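Local coordinates for probable glutathione S-transferase (PDB 6JWK), which probably isomerises maleylpyruvate in a glutathione-dependent manner, as a zeta-class member of the glutathione S-transferase superfamily, at residues B[110-115]-B[128-133]; B[137-142]-B[169-174]. All blocks are in the same frame, centred on the assembly; numbering follows the deposited sequence.

Interaction 1 (110-115 with 128-133) and interaction 2 (137-142 with 169-174) are successive along the chain, the first closing before the second opens, and both belong to the helical C-terminal part of the GST fold. They share the long helix 124-149, whose earlier turns meet helix 110-120 and whose later turns meet helix 162-176. Their centres lie 14 Å apart, yet the two contacts touch: Y131 of interaction 1 packs against N173 and A174 of interaction 2. Helix 124-149 thus joins two settings, a peripheral helix pair in contact with the second subunit at interaction 1, and the interior of the helical bundle at interaction 2, nearer the chain centre.

Interaction 1 of 2, residues B[110-115]-B[128-133]; sequences VRVLKY and QRWYAH. With SO4 (sulfate ion), chain I.
L113 reaches from helix 110-120 to two aromatic rings of helix 124-149, dividing its methyls between them. CD1 of L113 arrives at the edge of the Y131 ring, near its plane, 4.2 Å from Y131 CD2, and the two side chains cross at about a right angle. CD2 of L113 takes the other branch and meets the indole of W130 obliquely, 4.2 Å from W130 CD1. The leucine fork therefore faces two neighbouring rings, with CD2 nearest the pyrrole part of W130 and CD1 nearest the edge of Y131; its CG, anti to the carbonyl carbon (chi1 -62°), directs the fork at this pair.

V112 supplies the third touch. Its CG1, beside the carbonyl carbon at chi1 176°, meets the six-membered ring of the same indole next to the ring fusion, with V112 CG1 to W130 CZ2 at 4.1 Å. Here too the approach is oblique and the side chains cross near a right angle. Only these apolar touches join the two segments. The segment axes come no closer than 11.8 Å and run at 143°, roughly antiparallel, so the aromatic side chains span a wide separation. The indole nitrogen NE1 of W130 is held by L107 O of the same chain.

At the start of 110-115, a sulfate, probably from the crystallisation liquor, accepts a weak hydrogen bond from V110 N to O2 of the ion (3.4 Å). H105 and the backbone N of S10 also bind this anion, placing it beside the start of helix 10-22, which bears the zeta-class serine motif.

Around the helical hairpin, W134 meets W130 edge-to-face, and M177 and C179, following helix 162-176, lie against Y131. V112 and Y115 of the second subunit also pack on W130, which thus belongs to both the helix pair and the dimer interface.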
# COMPACT_ATOMS: atom_id res chain seq x y z
N VAL B 110 13.53 -1.17 7.55
CA VAL B 110 14.44 -1.35 8.72
C VAL B 110 13.72 -2.16 9.82
O VAL B 110 14.31 -3.09 10.33
CB VAL B 110 15.00 -0.02 9.23
CG1 VAL B 110 13.92 1.02 9.50
CG2 VAL B 110 15.86 -0.26 10.45
N ARG B 111 12.47 -1.87 10.08
CA ARG B 111 11.73 -2.57 11.10
C ARG B 111 11.76 -4.09 10.85
O ARG B 111 12.04 -4.84 11.74
CB ARG B 111 10.34 -1.91 11.28
CG ARG B 111 9.11 -2.76 11.11
CD ARG B 111 7.79 -2.00 11.15
NE ARG B 111 6.92 -2.43 10.07
CZ ARG B 111 5.66 -2.80 10.19
NH1 ARG B 111 5.01 -3.18 9.13
NH2 ARG B 111 5.04 -2.77 11.36
N VAL B 112 11.57 -4.54 9.63
CA VAL B 112 11.59 -5.96 9.35
C VAL B 112 12.97 -6.62 9.48
O VAL B 112 13.10 -7.72 9.93
CB VAL B 112 11.01 -6.26 7.96
CG1 VAL B 112 11.11 -7.73 7.63
CG2 VAL B 112 9.58 -5.81 7.89
N LEU B 113 13.97 -5.90 9.03
CA LEU B 113 15.38 -6.37 9.04
C LEU B 113 15.84 -6.44 10.50
O LEU B 113 16.55 -7.38 10.80
CB LEU B 113 16.27 -5.44 8.22
CG LEU B 113 15.94 -5.34 6.74
CD1 LEU B 113 16.78 -4.24 6.11
CD2 LEU B 113 16.11 -6.67 6.02
N LYS B 114 15.40 -5.53 11.37
CA LYS B 114 15.68 -5.62 12.84
C LYS B 114 15.04 -6.90 13.37
O LYS B 114 15.76 -7.68 14.03
CB LYS B 114 15.09 -4.46 13.64
CG LYS B 114 15.85 -3.14 13.57
CD LYS B 114 15.15 -2.04 14.36
CE LYS B 114 15.66 -0.64 14.08
NZ LYS B 114 17.11 -0.51 14.36
N TYR B 115 13.75 -7.14 13.09
CA TYR B 115 13.09 -8.40 13.53
C TYR B 115 13.90 -9.60 13.05
O TYR B 115 14.13 -10.52 13.87
CB TYR B 115 11.63 -8.53 13.09
CG TYR B 115 10.86 -9.64 13.77
CD1 TYR B 115 10.96 -10.95 13.34
CD2 TYR B 115 9.98 -9.38 14.83
CE1 TYR B 115 10.26 -11.97 13.95
CE2 TYR B 115 9.25 -10.39 15.43
CZ TYR B 115 9.39 -11.70 15.00
OH TYR B 115 8.69 -12.73 15.57
N GLN B 128 20.68 -9.70 3.31
CA GLN B 128 21.07 -9.41 1.90
C GLN B 128 20.20 -10.20 0.91
O GLN B 128 19.60 -9.56 0.00
CB GLN B 128 22.55 -9.77 1.69
CG GLN B 128 22.89 -10.20 0.25
CD GLN B 128 22.72 -8.95 -0.55
OE1 GLN B 128 22.73 -7.88 0.05
NE2 GLN B 128 22.47 -9.07 -1.83
N ARG B 129 20.19 -11.53 0.99
CA ARG B 129 19.51 -12.41 -0.01
C ARG B 129 17.97 -12.27 0.08
O ARG B 129 17.24 -12.36 -0.95
CB ARG B 129 19.89 -13.89 0.20
CG ARG B 129 21.33 -14.24 -0.20
CD ARG B 129 21.81 -15.68 0.03
NE ARG B 129 21.15 -16.20 1.22
CZ ARG B 129 20.07 -17.00 1.24
NH1 ARG B 129 19.54 -17.46 0.11
NH2 ARG B 129 19.53 -17.33 2.40
N TRP B 130 17.45 -12.09 1.29
CA TRP B 130 16.00 -11.79 1.45
C TRP B 130 15.70 -10.49 0.67
O TRP B 130 14.76 -10.50 -0.11
CB TRP B 130 15.67 -11.68 2.94
CG TRP B 130 14.45 -10.91 3.35
CD1 TRP B 130 14.32 -9.55 3.46
CD2 TRP B 130 13.25 -11.48 3.88
NE1 TRP B 130 13.08 -9.24 3.97
CE2 TRP B 130 12.41 -10.41 4.24
CE3 TRP B 130 12.79 -12.80 4.06
CZ2 TRP B 130 11.14 -10.62 4.77
CZ3 TRP B 130 11.53 -13.00 4.59
CH2 TRP B 130 10.71 -11.92 4.91
N TYR B 131 16.45 -9.43 0.95
CA TYR B 131 16.26 -8.07 0.40
C TYR B 131 16.21 -8.19 -1.13
O TYR B 131 15.24 -7.68 -1.80
CB TYR B 131 17.34 -7.13 0.93
CG TYR B 131 16.98 -5.67 0.85
CD1 TYR B 131 16.93 -4.99 -0.36
CD2 TYR B 131 16.72 -4.96 2.00
CE1 TYR B 131 16.62 -3.64 -0.41
CE2 TYR B 131 16.40 -3.62 1.97
CZ TYR B 131 16.36 -2.95 0.76
OH TYR B 131 16.03 -1.61 0.80
N ALA B 132 17.17 -8.94 -1.67
CA ALA B 132 17.44 -9.02 -3.12
C ALA B 132 16.36 -9.86 -3.77
O ALA B 132 15.99 -9.56 -4.92
CB ALA B 132 18.84 -9.57 -3.36
N HIS B 133 15.78 -10.83 -3.05
CA HIS B 133 14.67 -11.65 -3.61
C HIS B 133 13.41 -10.77 -3.83
O HIS B 133 12.81 -10.85 -4.90
CB HIS B 133 14.41 -12.91 -2.74
CG HIS B 133 13.18 -13.66 -3.14
ND1 HIS B 133 13.10 -14.42 -4.30
CD2 HIS B 133 11.96 -13.75 -2.56
CE1 HIS B 133 11.91 -14.97 -4.40
NE2 HIS B 133 11.18 -14.55 -3.35
S SO4 I . 12.03 2.89 6.15
O1 SO4 I . 10.85 3.54 5.64
O2 SO4 I . 11.76 1.54 6.53
O3 SO4 I . 13.09 2.84 5.17
O4 SO4 I . 12.46 3.63 7.31

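Interaction 2 of 2, residues B[137-142]-B[169-174]; sequences EGLAAA and PQLANA
Apolar contact comes first: L139 of helix 124-149 meets helix 162-176 through its branch end, with L139 CD1 and L171 CD2 3.9 Å apart. The two leucine side chains cross obliquely, branch end against branch end. Each has CG beside its own backbone N (chi1 -69° in both), but L139 leaves its helix toward the other segment, while L171 starts out to one side and makes contact with a terminal methyl.

A second kind pairs hydrocarbon with the aliphatic part of a polar residue. The other methyl of L139, CD2, lies 4.3 Å from Q170 CG, touching the methylene shaft of the glutamine rather than its amide. Both pairs belong to the all-helical C-terminal domain of the GST fold. I104, L181, Y184 and L187 also pack on L139, while V100 of helix 87-103 and I104 pack on Q170, and E191 of helix 185-195 on L171. At P169, where helix 162-176 is kinked, helix 10-22 packs against it.

Among polar links, N173 ND2 is hydrogen-bonded to S10 OG, tying helix 162-176 to the thioredoxin-like N-terminal domain, whereas N173 OD1 bonds within the helix, to R176 NH1 one turn on.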
# COMPACT_ATOMS: atom_id res chain seq x y z
N GLU B 137 11.87 -9.79 -7.68
CA GLU B 137 10.46 -10.11 -8.00
C GLU B 137 9.71 -8.81 -8.30
O GLU B 137 9.00 -8.76 -9.31
CB GLU B 137 9.76 -10.79 -6.82
CG GLU B 137 10.42 -12.07 -6.37
CD GLU B 137 10.03 -13.26 -7.20
OE1 GLU B 137 8.82 -13.52 -7.28
OE2 GLU B 137 10.91 -13.87 -7.80
N GLY B 138 9.82 -7.81 -7.41
CA GLY B 138 9.03 -6.56 -7.54
C GLY B 138 9.49 -5.69 -8.71
O GLY B 138 8.65 -5.17 -9.42
N LEU B 139 10.79 -5.48 -8.86
CA LEU B 139 11.30 -4.54 -9.89
C LEU B 139 11.14 -5.15 -11.29
O LEU B 139 10.92 -4.39 -12.22
CB LEU B 139 12.76 -4.16 -9.60
CG LEU B 139 12.99 -3.29 -8.37
CD1 LEU B 139 14.40 -2.75 -8.38
CD2 LEU B 139 11.99 -2.17 -8.24
N ALA B 140 11.17 -6.49 -11.45
CA ALA B 140 10.89 -7.08 -12.77
C ALA B 140 9.47 -6.71 -13.20
O ALA B 140 9.24 -6.39 -14.38
CB ALA B 140 11.07 -8.58 -12.73
N ALA B 141 8.52 -6.75 -12.26
CA ALA B 141 7.11 -6.43 -12.56
C ALA B 141 7.00 -4.92 -12.80
O ALA B 141 6.29 -4.54 -13.71
CB ALA B 141 6.19 -6.92 -11.42
N ALA B 142 7.75 -4.11 -12.05
CA ALA B 142 7.71 -2.62 -12.14
C ALA B 142 8.23 -2.18 -13.52
O ALA B 142 7.62 -1.35 -14.14
CB ALA B 142 8.54 -2.00 -11.02
N PRO B 169 12.95 6.32 -4.14
CA PRO B 169 13.45 5.80 -2.88
C PRO B 169 13.74 4.29 -2.92
O PRO B 169 14.77 3.82 -2.37
CB PRO B 169 12.34 6.22 -1.90
CG PRO B 169 11.71 7.44 -2.53
CD PRO B 169 11.65 7.04 -4.00
N GLN B 170 12.90 3.53 -3.60
CA GLN B 170 13.05 2.07 -3.69
C GLN B 170 14.36 1.71 -4.47
O GLN B 170 15.07 0.75 -4.06
CB GLN B 170 11.82 1.46 -4.37
CG GLN B 170 11.90 -0.05 -4.52
CD GLN B 170 11.99 -0.65 -3.15
OE1 GLN B 170 13.08 -1.05 -2.71
NE2 GLN B 170 10.87 -0.66 -2.45
N LEU B 171 14.66 2.40 -5.57
CA LEU B 171 15.93 2.13 -6.33
C LEU B 171 17.15 2.53 -5.49
O LEU B 171 18.11 1.74 -5.42
CB LEU B 171 15.88 2.85 -7.68
CG LEU B 171 14.87 2.29 -8.67
CD1 LEU B 171 14.69 3.26 -9.83
CD2 LEU B 171 15.32 0.92 -9.15
N ALA B 172 17.12 3.66 -4.78
CA ALA B 172 18.27 4.07 -3.94
C ALA B 172 18.54 2.96 -2.91
O ALA B 172 19.67 2.54 -2.77
CB ALA B 172 18.01 5.39 -3.28
N ASN B 173 17.48 2.42 -2.33
CA ASN B 173 17.55 1.37 -1.28
C ASN B 173 18.13 0.10 -1.89
O ASN B 173 19.03 -0.50 -1.23
CB ASN B 173 16.18 1.02 -0.71
CG ASN B 173 15.76 1.88 0.44
OD1 ASN B 173 16.59 2.61 1.00
ND2 ASN B 173 14.48 1.78 0.79
N ALA B 174 17.58 -0.34 -3.02
CA ALA B 174 18.04 -1.58 -3.69
C ALA B 174 19.53 -1.44 -4.04
O ALA B 174 20.30 -2.45 -3.86
CB ALA B 174 17.19 -1.90 -4.89